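Local coordinates for proximal thread matrix protein 1 (Mytilus galloprovincialis, PDB 4CN9) that probably binds collagen in the matrix of the mussel byssus through paired von Willebrand factor type A domains and carries zinc ions, at residues Glu49-Phe60 / Val81-Thr90; Arg387-Val398 / Asn409-Thr420. All coordinates share one frame; numbering follows the deposited sequence.

Interaction 1. Residues Glu49-Phe60 / Val81-Thr90; sequences ECDVQADIIVLF and VKELVDSFTT. With ZN (zinc ion), chain D.
Ile56 and Phe88 approach from opposite directions, and CD1 of Ile56 sits almost exactly over the middle of the Phe88 ring, 3.5 Å from its centroid and 2° off the normal, a CH-pi contact. Phe88 CG lies anti to its own carbonyl carbon (chi1 -71°), which swings the ring in beneath the strand. Obliquely to that ring stands Cys50, its CB 3.7 Å from Phe88 CE1 and its SG tied by a disulfide to Cys242. With an alanine in place of Phe88, the Ile56 methyl would probably lose its aromatic seat and a gap would open beside the Cys50 disulfide. This strand and helix belong to a von Willebrand factor type A domain: strand 54-60 runs antiparallel to helix 81-85 (174°), and Val58 and Val81 slide past each other. At the end of the helix a type I turn, Val85 to Phe88, brings the chain back to a single backbone bridge, where Cys50 N donates to Ser87 O at 2.9 Å and Thr89 N to Cys50 O at 3.2 Å. Thr89 then crosses Asp51: its OG1 donates to Asp51 OD1 (3.0 Å) from above the carboxylate plane, while its CG2 packs on Glu49 CD (3.5 Å). Thr89 thus probably helps to position two zinc ligands: Asp51 chelates the metal through OD1 and OD2, and Glu49 adds OE2 at 2.0 Å from it, with His446 and two waters completing the site.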
loop_
_atom_site.group_PDB
_atom_site.type_symbol
_atom_site.label_atom_id
_atom_site.label_comp_id
_atom_site.label_asym_id
_atom_site.label_seq_id
_atom_site.Cartn_x
_atom_site.Cartn_y
_atom_site.Cartn_z
ATOM N N GLU A 49 5.729 13.819 -15.686
ATOM C CA GLU A 49 4.412 13.585 -16.227
ATOM C C GLU A 49 4.059 12.111 -16.109
ATOM O O GLU A 49 4.921 11.248 -15.910
ATOM C CB GLU A 49 4.357 13.987 -17.700
ATOM C CG GLU A 49 5.177 13.097 -18.620
ATOM C CD GLU A 49 5.295 13.649 -20.034
ATOM O OE1 GLU A 49 5.320 14.886 -20.196
ATOM O OE2 GLU A 49 5.370 12.839 -20.983
ATOM N N CYS A 50 2.768 11.854 -16.237
ATOM C CA CYS A 50 2.228 10.521 -16.239
ATOM C C CYS A 50 1.322 10.442 -17.449
ATOM O O CYS A 50 0.470 11.311 -17.641
ATOM C CB CYS A 50 1.427 10.291 -14.962
ATOM S SG CYS A 50 0.717 8.651 -14.848
ATOM N N ASP A 51 1.512 9.419 -18.271
ATOM C CA ASP A 51 0.753 9.278 -19.515
ATOM C C ASP A 51 -0.442 8.326 -19.329
ATOM O O ASP A 51 -1.204 8.075 -20.261
ATOM C CB ASP A 51 1.657 8.760 -20.652
ATOM C CG ASP A 51 2.861 9.665 -20.927
ATOM O OD1 ASP A 51 2.864 10.859 -20.563
ATOM O OD2 ASP A 51 3.843 9.173 -21.513
ATOM N N VAL A 52 -0.603 7.817 -18.113
ATOM C CA VAL A 52 -1.633 6.826 -17.811
ATOM C C VAL A 52 -3.025 7.429 -17.898
ATOM O O VAL A 52 -3.228 8.562 -17.484
ATOM C CB VAL A 52 -1.415 6.228 -16.403
ATOM C CG1 VAL A 52 -2.517 5.225 -16.051
ATOM C CG2 VAL A 52 -0.049 5.544 -16.329
ATOM N N GLN A 53 -3.979 6.675 -18.442
ATOM C CA GLN A 53 -5.369 7.130 -18.507
ATOM C C GLN A 53 -6.060 6.891 -17.176
ATOM O O GLN A 53 -6.133 5.763 -16.696
ATOM C CB GLN A 53 -6.129 6.422 -19.627
ATOM C CG GLN A 53 -5.702 6.880 -21.009
ATOM C CD GLN A 53 -6.372 6.099 -22.118
ATOM O OE1 GLN A 53 -7.454 5.534 -21.935
ATOM N NE2 GLN A 53 -5.730 6.062 -23.283
ATOM N N ALA A 54 -6.576 7.957 -16.580
ATOM C CA ALA A 54 -7.025 7.901 -15.196
ATOM C C ALA A 54 -8.202 8.833 -14.940
ATOM O O ALA A 54 -8.372 9.849 -15.627
ATOM C CB ALA A 54 -5.869 8.272 -14.262
ATOM N N ASP A 55 -9.009 8.457 -13.947
ATOM C CA ASP A 55 -9.970 9.358 -13.323
ATOM C C ASP A 55 -9.384 9.710 -11.944
ATOM O O ASP A 55 -9.175 8.833 -11.096
ATOM C CB ASP A 55 -11.357 8.697 -13.213
ATOM C CG ASP A 55 -12.078 8.574 -14.567
ATOM O OD1 ASP A 55 -11.888 9.440 -15.449
ATOM O OD2 ASP A 55 -12.859 7.602 -14.740
ATOM N N ILE A 56 -9.047 10.983 -11.754
ATOM C CA ILE A 56 -8.370 11.434 -10.550
ATOM C C ILE A 56 -9.294 12.329 -9.713
ATOM O O ILE A 56 -9.852 13.297 -10.211
ATOM C CB ILE A 56 -7.088 12.212 -10.895
ATOM C CG1 ILE A 56 -6.150 11.346 -11.757
ATOM C CG2 ILE A 56 -6.380 12.640 -9.637
ATOM C CD1 ILE A 56 -5.391 12.135 -12.808
ATOM N N ILE A 57 -9.472 11.961 -8.451
ATOM C CA ILE A 57 -10.212 12.758 -7.500
ATOM C C ILE A 57 -9.271 13.276 -6.434
ATOM O O ILE A 57 -8.564 12.506 -5.792
ATOM C CB ILE A 57 -11.318 11.932 -6.817
ATOM C CG1 ILE A 57 -12.280 11.378 -7.873
ATOM C CG2 ILE A 57 -12.054 12.776 -5.781
ATOM C CD1 ILE A 57 -13.115 12.443 -8.582
ATOM N N VAL A 58 -9.244 14.589 -6.261
ATOM C CA VAL A 58 -8.570 15.191 -5.116
ATOM C C VAL A 58 -9.569 15.493 -4.003
ATOM O O VAL A 58 -10.582 16.137 -4.225
ATOM C CB VAL A 58 -7.832 16.493 -5.506
ATOM C CG1 VAL A 58 -7.232 17.158 -4.278
ATOM C CG2 VAL A 58 -6.766 16.185 -6.545
ATOM N N LEU A 59 -9.265 14.990 -2.811
ATOM C CA LEU A 59 -10.035 15.219 -1.592
ATOM C C LEU A 59 -9.302 16.293 -0.796
ATOM O O LEU A 59 -8.199 16.072 -0.283
ATOM C CB LEU A 59 -10.132 13.895 -0.824
ATOM C CG LEU A 59 -11.260 13.572 0.152
ATOM C CD1 LEU A 59 -12.633 14.082 -0.280
ATOM C CD2 LEU A 59 -11.288 12.058 0.317
ATOM N N PHE A 60 -9.921 17.464 -0.741
ATOM C CA PHE A 60 -9.296 18.732 -0.391
ATOM C C PHE A 60 -9.872 19.177 0.962
ATOM O O PHE A 60 -11.043 19.524 1.038
ATOM C CB PHE A 60 -9.678 19.708 -1.522
ATOM C CG PHE A 60 -9.044 21.070 -1.448
ATOM C CD1 PHE A 60 -9.446 22.011 -0.498
ATOM C CD2 PHE A 60 -8.079 21.432 -2.379
ATOM C CE1 PHE A 60 -8.872 23.267 -0.473
ATOM C CE2 PHE A 60 -7.498 22.693 -2.355
ATOM C CZ PHE A 60 -7.893 23.609 -1.415
ATOM N N VAL A 81 -2.602 21.666 -6.661
ATOM C CA VAL A 81 -3.540 20.816 -7.393
ATOM C C VAL A 81 -3.502 21.150 -8.883
ATOM O O VAL A 81 -3.596 20.270 -9.728
ATOM C CB VAL A 81 -4.977 20.948 -6.834
ATOM C CG1 VAL A 81 -5.957 20.119 -7.649
ATOM C CG2 VAL A 81 -5.002 20.521 -5.368
ATOM N N LYS A 82 -3.340 22.431 -9.198
ATOM C CA LYS A 82 -3.137 22.851 -10.578
ATOM C C LYS A 82 -1.918 22.182 -11.196
ATOM O O LYS A 82 -1.942 21.780 -12.354
ATOM C CB LYS A 82 -2.969 24.364 -10.649
ATOM C CG LYS A 82 -4.224 25.123 -10.396
ATOM C CD LYS A 82 -3.988 26.625 -10.544
ATOM C CE LYS A 82 -5.211 27.395 -10.107
ATOM N NZ LYS A 82 -4.949 28.851 -9.997
ATOM N N GLU A 83 -0.847 22.073 -10.421
ATOM C CA GLU A 83 0.367 21.443 -10.903
ATOM C C GLU A 83 0.156 19.947 -11.176
ATOM O O GLU A 83 0.698 19.400 -12.135
ATOM C CB GLU A 83 1.501 21.678 -9.902
ATOM C CG GLU A 83 1.924 23.149 -9.874
ATOM C CD GLU A 83 2.729 23.514 -8.650
ATOM O OE1 GLU A 83 3.188 22.602 -7.941
ATOM O OE2 GLU A 83 2.900 24.721 -8.396
ATOM N N LEU A 84 -0.654 19.299 -10.341
ATOM C CA LEU A 84 -1.055 17.909 -10.580
ATOM C C LEU A 84 -1.763 17.764 -11.915
ATOM O O LEU A 84 -1.438 16.882 -12.705
ATOM C CB LEU A 84 -2.000 17.428 -9.475
ATOM C CG LEU A 84 -1.381 17.369 -8.078
ATOM C CD1 LEU A 84 -2.431 17.048 -7.025
ATOM C CD2 LEU A 84 -0.253 16.340 -8.059
ATOM N N VAL A 85 -2.756 18.611 -12.145
ATOM C CA VAL A 85 -3.496 18.593 -13.397
ATOM C C VAL A 85 -2.549 18.654 -14.596
ATOM O O VAL A 85 -2.692 17.903 -15.562
ATOM C CB VAL A 85 -4.474 19.760 -13.472
ATOM C CG1 VAL A 85 -5.050 19.889 -14.884
ATOM C CG2 VAL A 85 -5.587 19.583 -12.440
ATOM N N ASP A 86 -1.567 19.542 -14.519
ATOM C CA ASP A 86 -0.620 19.757 -15.621
ATOM C C ASP A 86 0.423 18.656 -15.724
ATOM O O ASP A 86 1.255 18.678 -16.625
ATOM C CB ASP A 86 0.069 21.125 -15.469
ATOM C CG ASP A 86 -0.788 22.270 -15.992
ATOM O OD1 ASP A 86 -1.789 21.999 -16.695
ATOM O OD2 ASP A 86 -0.469 23.442 -15.706
ATOM N N SER A 87 0.373 17.689 -14.809
ATOM C CA SER A 87 1.288 16.544 -14.822
ATOM C C SER A 87 0.722 15.321 -15.561
ATOM O O SER A 87 1.454 14.354 -15.848
ATOM C CB SER A 87 1.630 16.154 -13.382
ATOM O OG SER A 87 2.150 17.271 -12.670
ATOM N N PHE A 88 -0.569 15.359 -15.876
ATOM C CA PHE A 88 -1.218 14.234 -16.548
ATOM C C PHE A 88 -1.481 14.576 -17.997
ATOM O O PHE A 88 -2.383 15.342 -18.308
ATOM C CB PHE A 88 -2.507 13.834 -15.819
ATOM C CG PHE A 88 -2.248 13.181 -14.494
ATOM C CD1 PHE A 88 -2.003 11.823 -14.417
ATOM C CD2 PHE A 88 -2.213 13.932 -13.337
ATOM C CE1 PHE A 88 -1.748 11.224 -13.212
ATOM C CE2 PHE A 88 -1.963 13.337 -12.125
ATOM C CZ PHE A 88 -1.714 11.979 -12.068
ATOM N N THR A 89 -0.677 13.993 -18.874
ATOM C CA THR A 89 -0.650 14.387 -20.278
ATOM C C THR A 89 -1.976 14.140 -20.998
ATOM O O THR A 89 -2.327 14.898 -21.894
ATOM C CB THR A 89 0.497 13.675 -21.028
ATOM O OG1 THR A 89 0.264 12.265 -21.050
ATOM C CG2 THR A 89 1.826 13.954 -20.350
ATOM N N THR A 90 -2.725 13.113 -20.592
ATOM C CA THR A 90 -3.982 12.763 -21.277
ATOM C C THR A 90 -5.226 13.511 -20.760
ATOM O O THR A 90 -6.344 13.303 -21.252
ATOM C CB THR A 90 -4.254 11.233 -21.240
ATOM O OG1 THR A 90 -4.474 10.800 -19.894
ATOM C CG2 THR A 90 -3.072 10.459 -21.827
HETATM ZN ZN ZN D . 4.897 10.954 -21.289
HETATM O O HOH W 1 -2.070 11.053 -18.120
HETATM O O HOH W 2 5.800 10.507 -23.125
HETATM O O HOH W 3 4.095 11.665 -23.073
#

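Interaction 2. Residues Arg387-Val398 / Asn409-Thr420; sequences RKEGVVIVAIGV and NIASSEEYVFTT
A beta-alpha-beta unit of the second von Willebrand factor type A domain, strand 391-398, helix 404-410 and strand 417-420, brings these segments together, the two strands running parallel at 14° with 417-420 at one end of the six-stranded sheet. Four backbone bonds join the strands: Ala395 N to Tyr416 O, Phe418 N to Ala395 O, Gly397 N to Phe418 O and Thr420 N to Gly397 O. On one side of the sheet Phe418 crosses Ile396 and Val394 obliquely; its CE1 lies 4.0 Å from Val394 CG1, its CB 4.1 Å from Ile396 CG1, and helix 430-437 packs against the ring through Val433 and Leu436. Val398 and Thr420 stand side by side on this face, and Thr420 OG1 turns to Ser422 O. The other face carries Ala395, whose CB meets Ile410 CG1 at 3.8 Å and the Ala411 methyl a little farther off, so the end of helix 404-410 rests on the strand. Ahead of strand 417-420, Ser412 grips Ile393 twice: OG takes the Ile393 amide at 2.9 Å, nearly straight at 169°, and Ser412 N donates to Ile393 O. Beside this clasp Tyr416 crosses Val392 at about a right angle, CE2 4.0 Å from CG1, and its ring edge lies near Ile393 O in plane. Arg387, from the helix before strand 391-398, bends at chi3 (-47°) and thereby carries its guanidinium to the C-terminal end of helix 404-410. There NH1 donates to Ile410 O at 3.2 Å, a partner in the guanidinium plane though the donor stands above the carbonyl plane, and only weakly to Asn409 O, while NH2 gives to a water that also lies close to Asn409 O.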
loop_
_atom_site.group_PDB
_atom_site.type_symbol
_atom_site.label_atom_id
_atom_site.label_comp_id
_atom_site.label_asym_id
_atom_site.label_seq_id
_atom_site.Cartn_x
_atom_site.Cartn_y
_atom_site.Cartn_z
ATOM N N ARG A 387 10.971 -1.890 2.906
ATOM C CA ARG A 387 9.936 -1.214 2.109
ATOM C C ARG A 387 10.489 -0.049 1.293
ATOM O O ARG A 387 10.039 0.190 0.169
ATOM C CB ARG A 387 8.739 -0.770 2.966
ATOM C CG ARG A 387 8.019 -1.947 3.637
ATOM C CD ARG A 387 6.760 -1.513 4.427
ATOM N NE ARG A 387 7.012 -0.359 5.291
ATOM C CZ ARG A 387 7.245 -0.424 6.588
ATOM N NH1 ARG A 387 7.251 -1.596 7.213
ATOM N NH2 ARG A 387 7.497 0.687 7.264
ATOM N N LYS A 388 11.469 0.654 1.852
ATOM C CA LYS A 388 12.161 1.728 1.134
ATOM C C LYS A 388 12.910 1.219 -0.105
ATOM O O LYS A 388 13.154 1.974 -1.045
ATOM C CB LYS A 388 13.122 2.471 2.071
ATOM C CG LYS A 388 12.403 3.393 3.058
ATOM C CD LYS A 388 13.363 4.114 4.006
ATOM C CE LYS A 388 12.599 4.795 5.144
ATOM N NZ LYS A 388 11.628 5.814 4.655
ATOM N N GLU A 389 13.261 -0.064 -0.107
ATOM C CA GLU A 389 13.899 -0.687 -1.257
ATOM C C GLU A 389 12.885 -1.236 -2.258
ATOM O O GLU A 389 13.263 -1.862 -3.233
ATOM C CB GLU A 389 14.787 -1.851 -0.813
ATOM C CG GLU A 389 16.005 -1.466 -0.011
ATOM C CD GLU A 389 16.690 -2.683 0.604
ATOM O OE1 GLU A 389 16.342 -3.834 0.220
ATOM O OE2 GLU A 389 17.569 -2.480 1.474
ATOM N N GLY A 390 11.600 -1.032 -2.011
ATOM C CA GLY A 390 10.588 -1.542 -2.914
ATOM C C GLY A 390 10.015 -2.911 -2.573
ATOM O O GLY A 390 9.249 -3.485 -3.359
ATOM N N VAL A 391 10.359 -3.447 -1.407
ATOM C CA VAL A 391 9.836 -4.754 -1.010
ATOM C C VAL A 391 8.421 -4.592 -0.453
ATOM O O VAL A 391 8.180 -3.772 0.442
ATOM C CB VAL A 391 10.732 -5.425 0.039
ATOM C CG1 VAL A 391 10.149 -6.773 0.476
ATOM C CG2 VAL A 391 12.135 -5.594 -0.493
ATOM N N VAL A 392 7.480 -5.354 -0.998
ATOM C CA VAL A 392 6.139 -5.406 -0.441
ATOM C C VAL A 392 6.084 -6.501 0.617
ATOM O O VAL A 392 6.471 -7.631 0.352
ATOM C CB VAL A 392 5.081 -5.693 -1.521
ATOM C CG1 VAL A 392 3.731 -5.952 -0.887
ATOM C CG2 VAL A 392 5.010 -4.541 -2.509
ATOM N N ILE A 393 5.605 -6.166 1.817
ATOM C CA ILE A 393 5.594 -7.120 2.925
ATOM C C ILE A 393 4.183 -7.505 3.362
ATOM O O ILE A 393 3.333 -6.648 3.676
ATOM C CB ILE A 393 6.371 -6.576 4.150
ATOM C CG1 ILE A 393 7.789 -6.154 3.737
ATOM C CG2 ILE A 393 6.402 -7.619 5.254
ATOM C CD1 ILE A 393 8.612 -5.546 4.855
ATOM N N VAL A 394 3.952 -8.813 3.380
ATOM C CA VAL A 394 2.723 -9.403 3.883
ATOM C C VAL A 394 3.048 -10.082 5.235
ATOM O O VAL A 394 4.066 -10.750 5.338
ATOM C CB VAL A 394 2.209 -10.451 2.872
ATOM C CG1 VAL A 394 0.982 -11.178 3.395
ATOM C CG2 VAL A 394 1.928 -9.791 1.525
ATOM N N ALA A 395 2.202 -9.879 6.248
ATOM C CA ALA A 395 2.440 -10.370 7.613
ATOM C C ALA A 395 1.277 -11.232 8.117
ATOM O O ALA A 395 0.139 -10.784 8.149
ATOM C CB ALA A 395 2.650 -9.192 8.587
ATOM N N ILE A 396 1.593 -12.449 8.551
ATOM C CA ILE A 396 0.608 -13.404 9.020
ATOM C C ILE A 396 0.938 -13.883 10.423
ATOM O O ILE A 396 2.047 -14.339 10.674
ATOM C CB ILE A 396 0.577 -14.647 8.106
ATOM C CG1 ILE A 396 0.262 -14.232 6.670
ATOM C CG2 ILE A 396 -0.402 -15.690 8.645
ATOM C CD1 ILE A 396 0.677 -15.240 5.614
ATOM N N GLY A 397 -0.031 -13.768 11.331
ATOM C CA GLY A 397 0.069 -14.327 12.675
ATOM C C GLY A 397 -0.855 -15.532 12.847
ATOM O O GLY A 397 -2.013 -15.509 12.415
ATOM N N VAL A 398 -0.343 -16.591 13.464
ATOM C CA VAL A 398 -1.121 -17.804 13.711
ATOM C C VAL A 398 -1.144 -18.122 15.194
ATOM O O VAL A 398 -0.089 -18.180 15.845
ATOM C CB VAL A 398 -0.515 -19.009 12.983
ATOM C CG1 VAL A 398 -1.444 -20.219 13.076
ATOM C CG2 VAL A 398 -0.235 -18.668 11.543
ATOM N N ASN A 409 3.144 -3.210 12.183
ATOM C CA ASN A 409 4.381 -2.465 11.972
ATOM C C ASN A 409 5.180 -2.924 10.760
ATOM O O ASN A 409 5.777 -2.105 10.065
ATOM C CB ASN A 409 5.296 -2.530 13.192
ATOM C CG ASN A 409 4.744 -1.762 14.378
ATOM O OD1 ASN A 409 3.785 -0.999 14.252
ATOM N ND2 ASN A 409 5.359 -1.956 15.536
ATOM N N ILE A 410 5.236 -4.229 10.517
ATOM C CA ILE A 410 6.107 -4.714 9.462
ATOM C C ILE A 410 5.451 -4.733 8.095
ATOM O O ILE A 410 6.141 -4.615 7.106
ATOM C CB ILE A 410 6.713 -6.111 9.749
ATOM C CG1 ILE A 410 5.677 -7.203 9.616
ATOM C CG2 ILE A 410 7.383 -6.156 11.126
ATOM C CD1 ILE A 410 6.292 -8.597 9.572
ATOM N N ALA A 411 4.141 -4.919 8.033
ATOM C CA ALA A 411 3.461 -5.036 6.744
ATOM C C ALA A 411 3.455 -3.714 5.990
ATOM O O ALA A 411 3.564 -2.643 6.590
ATOM C CB ALA A 411 2.049 -5.531 6.927
ATOM N N SER A 412 3.297 -3.804 4.672
ATOM C CA SER A 412 3.260 -2.630 3.804
ATOM C C SER A 412 1.925 -1.902 3.955
ATOM O O SER A 412 1.781 -0.729 3.569
ATOM C CB SER A 412 3.490 -3.033 2.339
ATOM O OG SER A 412 4.853 -3.346 2.078
ATOM N N SER A 413 0.953 -2.616 4.509
ATOM C CA SER A 413 -0.354 -2.076 4.770
ATOM C C SER A 413 -1.079 -2.979 5.748
ATOM O O SER A 413 -0.858 -4.188 5.765
ATOM C CB SER A 413 -1.147 -1.980 3.457
ATOM O OG SER A 413 -2.478 -1.608 3.725
ATOM N N GLU A 414 -1.959 -2.405 6.562
ATOM C CA GLU A 414 -2.794 -3.214 7.447
ATOM C C GLU A 414 -3.731 -4.125 6.665
ATOM O O GLU A 414 -4.174 -5.151 7.174
ATOM C CB GLU A 414 -3.569 -2.338 8.455
ATOM C CG GLU A 414 -4.276 -3.161 9.520
ATOM C CD GLU A 414 -4.707 -2.351 10.749
ATOM O OE1 GLU A 414 -4.256 -1.195 10.920
ATOM O OE2 GLU A 414 -5.488 -2.900 11.559
ATOM N N GLU A 415 -3.996 -3.791 5.408
ATOM C CA GLU A 415 -4.736 -4.697 4.543
ATOM C C GLU A 415 -3.950 -5.968 4.219
ATOM O O GLU A 415 -4.537 -6.969 3.776
ATOM C CB GLU A 415 -5.129 -3.986 3.244
ATOM C CG GLU A 415 -6.061 -2.806 3.470
ATOM C CD GLU A 415 -7.448 -3.252 3.863
ATOM O OE1 GLU A 415 -7.807 -4.410 3.557
ATOM O OE2 GLU A 415 -8.185 -2.455 4.484
ATOM N N TYR A 416 -2.632 -5.932 4.440
ATOM C CA TYR A 416 -1.756 -7.058 4.113
ATOM C C TYR A 416 -1.374 -7.828 5.377
ATOM O O TYR A 416 -0.397 -8.583 5.376
ATOM C CB TYR A 416 -0.467 -6.605 3.419
ATOM C CG TYR A 416 -0.628 -5.730 2.177
ATOM C CD1 TYR A 416 -1.874 -5.503 1.589
ATOM C CD2 TYR A 416 0.475 -5.120 1.614
ATOM C CE1 TYR A 416 -2.001 -4.685 0.459
ATOM C CE2 TYR A 416 0.361 -4.311 0.485
ATOM C CZ TYR A 416 -0.872 -4.099 -0.086
ATOM O OH TYR A 416 -0.954 -3.268 -1.177
ATOM N N VAL A 417 -2.152 -7.617 6.433
ATOM C CA VAL A 417 -2.031 -8.313 7.711
ATOM C C VAL A 417 -3.144 -9.357 7.865
ATOM O O VAL A 417 -4.322 -9.061 7.692
ATOM C CB VAL A 417 -2.153 -7.318 8.897
ATOM C CG1 VAL A 417 -2.293 -8.055 10.238
ATOM C CG2 VAL A 417 -0.985 -6.381 8.933
ATOM N N PHE A 418 -2.759 -10.581 8.216
ATOM C CA PHE A 418 -3.699 -11.680 8.337
ATOM C C PHE A 418 -3.461 -12.400 9.650
ATOM O O PHE A 418 -2.312 -12.546 10.083
ATOM C CB PHE A 418 -3.516 -12.671 7.188
ATOM C CG PHE A 418 -3.750 -12.084 5.838
ATOM C CD1 PHE A 418 -2.723 -11.456 5.153
ATOM C CD2 PHE A 418 -5.006 -12.144 5.254
ATOM C CE1 PHE A 418 -2.943 -10.902 3.899
ATOM C CE2 PHE A 418 -5.235 -11.592 4.014
ATOM C CZ PHE A 418 -4.206 -10.976 3.328
ATOM N N THR A 419 -4.549 -12.839 10.287
ATOM C CA THR A 419 -4.469 -13.594 11.536
ATOM C C THR A 419 -5.433 -14.787 11.468
ATOM O O THR A 419 -6.505 -14.703 10.861
ATOM C CB THR A 419 -4.808 -12.726 12.792
ATOM O OG1 THR A 419 -6.165 -12.274 12.728
ATOM C CG2 THR A 419 -3.900 -11.507 12.911
ATOM N N THR A 420 -5.022 -15.912 12.042
ATOM C CA THR A 420 -5.891 -17.086 12.139
ATOM C C THR A 420 -5.665 -17.723 13.498
ATOM O O THR A 420 -4.583 -17.626 14.060
ATOM C CB THR A 420 -5.647 -18.148 10.998
ATOM O OG1 THR A 420 -4.343 -18.745 11.112
ATOM C CG2 THR A 420 -5.763 -17.521 9.614
HETATM O O HOH W 4 8.094 -0.178 9.782
#

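Interactions 1 and 2 lie in different von Willebrand factor type A domains, their centres 29 Å apart and their nearest atoms about 15 Å apart, and they share no strand or helix. Interaction 2 is the more buried, some 9 Å from the centre of the chain, whereas interaction 1, at 20 Å, runs from the protein interior to a metal site at its edge. One pairs neighbouring parallel strands, mainly through backbone bonds; the other sets a helix and the loop after it against a strand and the residues leading into it, through apolar side chains, a single backbone bridge and a threonine bonded to a zinc-binding carboxylate. Charge enters interaction 2 differently, as an arginine meeting helix-end carbonyls.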